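Local structure of caprin-1 (Homo sapiens, 4WBE) at residues Tyr23-Asp26 with Lys27-Asp30; Cys95-Thr98 with Tyr99-Lys103. The protein binds mRNAs and regulates their transport, translation and stability, and is essential for the formation of cytoplasmic stress granules. All coordinates share one frame; numbering follows the deposited sequence.

Two ways of bounding a helix appear here within one largely helical dimerization domain. Contact 1 (23-30) is where helix 2-27 ends and turns toward helix 31-39; contact 2 (95-103) is where a short hairpin passes into helix 99-111. They lie on opposite sides of the chain's centre, with their own centres about 18 Å apart and their nearest atoms about 8 Å apart, and do not touch. Helix 49-62 joins them indirectly, receiving L25 and L28 from the first and C95, T97 and L102 from the second. V24 also packs on V109 and F110, farther along the helix that contact 2 starts. Of the two, contact 1 alone meets the second subunit.

Contact 1 of 2, residues Tyr23-Asp26 with Lys27-Asp30; sequences YVLD and KLGD
Y23 and K27 pack one helical turn apart where helix 2-27 runs out into a type I beta turn, K27 to D30, and D30 then serves as N-cap of helix 31-39. The packed side is built from V24, L25 and L28, with Y23 and K27 set against F115. L28 sets its CG 4.4 Å from V24 CG1 and its CD1 4.3 Å from L25 CD2; L52 and L55 of helix 49-62 also touch it. The L28 N-H is divided between V24 O, 3.0 Å from L28 N, and a weaker i-3 acceptor, L25 O, as is common at the C-terminal end of a helix. Y23 CG stands anti to the backbone N (chi1 177°), bringing the ring to K27, whose chain crosses it at a slant. A bend at chi2 (-58°) keeps the lysine close, CG over one ring face in a CH-pi contact, 4.1 Å from the Y23 centroid, and CE 3.3 Å from Y23 OH. Y76 and L72 of the second subunit pack on Y23 and V24 respectively.

The solvent side is looser: D26 and G29 are exposed, joined by G29 N to D26 O, and the carboxylate of D26 does not pair with K27, OD1 staying 5.5 Å from NZ.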
# COMPACT_ATOMS: atom_id res chain seq x y z
N TYR A 23 -1.99 -7.03 2.46
CA TYR A 23 -2.77 -8.23 2.17
C TYR A 23 -3.06 -9.01 3.45
O TYR A 23 -4.21 -9.37 3.72
CB TYR A 23 -2.04 -9.11 1.14
CG TYR A 23 -2.78 -10.40 0.88
CD1 TYR A 23 -3.83 -10.45 -0.02
CD2 TYR A 23 -2.42 -11.57 1.52
CE1 TYR A 23 -4.52 -11.63 -0.26
CE2 TYR A 23 -3.09 -12.75 1.29
CZ TYR A 23 -4.14 -12.77 0.39
OH TYR A 23 -4.80 -13.95 0.16
N VAL A 24 -2.01 -9.29 4.22
CA VAL A 24 -2.16 -10.03 5.47
C VAL A 24 -3.08 -9.31 6.46
O VAL A 24 -3.97 -9.92 7.03
CB VAL A 24 -0.78 -10.32 6.12
CG1 VAL A 24 -0.95 -10.87 7.52
CG2 VAL A 24 0.01 -11.28 5.24
N LEU A 25 -2.85 -8.01 6.67
CA LEU A 25 -3.67 -7.24 7.61
C LEU A 25 -5.15 -7.27 7.22
O LEU A 25 -6.02 -7.34 8.08
CB LEU A 25 -3.19 -5.79 7.70
CG LEU A 25 -1.83 -5.56 8.38
CD1 LEU A 25 -1.43 -4.09 8.34
CD2 LEU A 25 -1.85 -6.07 9.81
N ASP A 26 -5.41 -7.23 5.91
CA ASP A 26 -6.78 -7.32 5.41
C ASP A 26 -7.39 -8.69 5.73
O ASP A 26 -8.55 -8.80 6.11
CB ASP A 26 -6.82 -7.06 3.91
CG ASP A 26 -8.23 -7.11 3.34
OD1 ASP A 26 -8.58 -8.11 2.68
OD2 ASP A 26 -8.99 -6.15 3.58
N LYS A 27 -6.60 -9.75 5.55
CA LYS A 27 -7.08 -11.10 5.82
C LYS A 27 -7.32 -11.37 7.30
O LYS A 27 -8.12 -12.23 7.66
CB LYS A 27 -6.15 -12.14 5.21
CG LYS A 27 -6.12 -12.11 3.70
CD LYS A 27 -7.53 -12.33 3.16
CE LYS A 27 -7.53 -12.82 1.72
NZ LYS A 27 -8.82 -13.49 1.37
N LEU A 28 -6.65 -10.60 8.15
CA LEU A 28 -6.82 -10.72 9.60
C LEU A 28 -8.20 -10.26 10.06
O LEU A 28 -8.53 -10.37 11.23
CB LEU A 28 -5.72 -9.96 10.34
CG LEU A 28 -4.35 -10.61 10.32
CD1 LEU A 28 -3.39 -9.87 11.24
CD2 LEU A 28 -4.49 -12.05 10.77
N GLY A 29 -8.98 -9.72 9.13
CA GLY A 29 -10.36 -9.38 9.43
C GLY A 29 -11.29 -10.57 9.33
O GLY A 29 -12.42 -10.53 9.84
N ASP A 30 -10.83 -11.65 8.70
CA ASP A 30 -11.64 -12.86 8.58
C ASP A 30 -11.48 -13.73 9.81
O ASP A 30 -10.37 -14.09 10.19
CB ASP A 30 -11.25 -13.66 7.33
CG ASP A 30 -12.15 -14.87 7.10
OD1 ASP A 30 -13.11 -15.09 7.88
OD2 ASP A 30 -11.89 -15.63 6.14

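Contact 2 of 2, residues Cys95-Thr98 with Tyr99-Lys103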
# COMPACT_ATOMS: atom_id res chain seq x y z
N CYS A 95 1.49 1.16 19.87
CA CYS A 95 0.55 0.12 20.32
C CYS A 95 0.92 -0.50 21.67
O CYS A 95 0.67 -1.68 21.90
CB CYS A 95 0.44 -0.99 19.28
SG CYS A 95 -0.13 -0.43 17.67
N GLY A 96 1.52 0.29 22.55
CA GLY A 96 1.93 -0.20 23.85
C GLY A 96 3.12 -1.14 23.77
O GLY A 96 3.50 -1.76 24.77
N THR A 97 3.73 -1.25 22.59
CA THR A 97 4.92 -2.07 22.42
C THR A 97 5.92 -1.32 21.54
O THR A 97 5.98 -0.09 21.58
CB THR A 97 4.57 -3.46 21.83
OG1 THR A 97 5.77 -4.21 21.57
CG2 THR A 97 3.76 -3.33 20.55
N THR A 98 6.69 -2.04 20.74
CA THR A 98 7.63 -1.41 19.82
C THR A 98 7.41 -1.90 18.39
O THR A 98 6.81 -2.96 18.18
CB THR A 98 9.09 -1.72 20.20
OG1 THR A 98 9.34 -3.12 20.07
CG2 THR A 98 9.39 -1.28 21.63
N TYR A 99 7.92 -1.14 17.43
CA TYR A 99 7.91 -1.57 16.04
C TYR A 99 8.77 -2.81 15.87
O TYR A 99 8.50 -3.65 15.00
CB TYR A 99 8.43 -0.45 15.13
CG TYR A 99 7.52 0.75 15.06
CD1 TYR A 99 6.40 0.75 14.23
CD2 TYR A 99 7.78 1.88 15.80
CE1 TYR A 99 5.57 1.85 14.15
CE2 TYR A 99 6.95 2.99 15.74
CZ TYR A 99 5.85 2.97 14.91
OH TYR A 99 5.04 4.07 14.85
N LYS A 100 9.81 -2.92 16.69
CA LYS A 100 10.68 -4.10 16.65
C LYS A 100 9.91 -5.37 16.97
O LYS A 100 10.07 -6.39 16.31
CB LYS A 100 11.85 -3.94 17.62
CG LYS A 100 12.83 -5.09 17.56
CD LYS A 100 13.97 -4.90 18.55
CE LYS A 100 14.92 -6.09 18.54
NZ LYS A 100 16.19 -5.79 19.26
N VAL A 101 9.06 -5.31 17.99
CA VAL A 101 8.22 -6.45 18.36
C VAL A 101 7.15 -6.74 17.29
O VAL A 101 6.87 -7.90 17.00
CB VAL A 101 7.55 -6.25 19.73
CG1 VAL A 101 6.50 -7.32 20.00
CG2 VAL A 101 8.60 -6.24 20.84
N LEU A 102 6.55 -5.69 16.75
CA LEU A 102 5.55 -5.84 15.70
C LEU A 102 6.15 -6.46 14.44
O LEU A 102 5.53 -7.32 13.81
CB LEU A 102 4.92 -4.49 15.37
CG LEU A 102 3.98 -3.89 16.42
CD1 LEU A 102 3.42 -2.57 15.94
CD2 LEU A 102 2.86 -4.87 16.74
N LYS A 103 7.35 -6.03 14.08
CA LYS A 103 8.04 -6.58 12.92
C LYS A 103 8.31 -8.07 13.13
O LYS A 103 8.13 -8.87 12.21
CB LYS A 103 9.35 -5.83 12.65
CG LYS A 103 10.13 -6.43 11.49
CD LYS A 103 11.44 -5.69 11.26
CE LYS A 103 12.22 -6.33 10.13
NZ LYS A 103 13.45 -5.55 9.85
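Y99, the sole aromatic residue here, meets T98 through the base of its side chain, CB lying 3.7 Å from T98 C. That carbonyl carbon approaches the ring obliquely, and neither ring face is stacked on by a side chain of 95-98. The bond from CA to CB of Y99 points away from 95-98; V94 of the partner strand, K92 before it and D85 of helix 77-88 touch the side chain, and its hydroxyl is hydrogen-bonded to H82 ND1.

Since the ring takes little part, the local contact depends on two threonines, and it illustrates how a helix N-terminus is capped. T98 is the N-cap. Its OG1 sits between the backbone N and the carbonyl carbon (chi1 64°), which brings it over the first turn to accept from V101 N at 3.0 Å. At 158° the bond is fairly straight, and it satisfies an amide with no preceding helical turn. T98 O accepts from L102 N at 3.1 Å, the first regular bond of the helix, so the side-chain and carbonyl oxygens of T98 both accept from the first turn.

V101 lies across the threonine pair, its CB 3.3 Å from T97 OG1 and its CG2 3.3 Å from T98 OG1. T97 CG2 reaches L102 CG at 4.2 Å; the two residues occupy the N' and N4 positions of a hydrophobic staple, here a modest one made by the threonine methyl. C95 SG is more distant, 4.5 Å from L102 CD1.

C95 and G96, both with positive phi close to the type I' pattern, turn strand 93-94 into strand 97-98. The hairpin rests on helix 49-62 through C95 on E57 and L61 and T97 on L54, while L102 inserts among F58 of that helix, L86 of helix 77-88 and V94 of the partner strand.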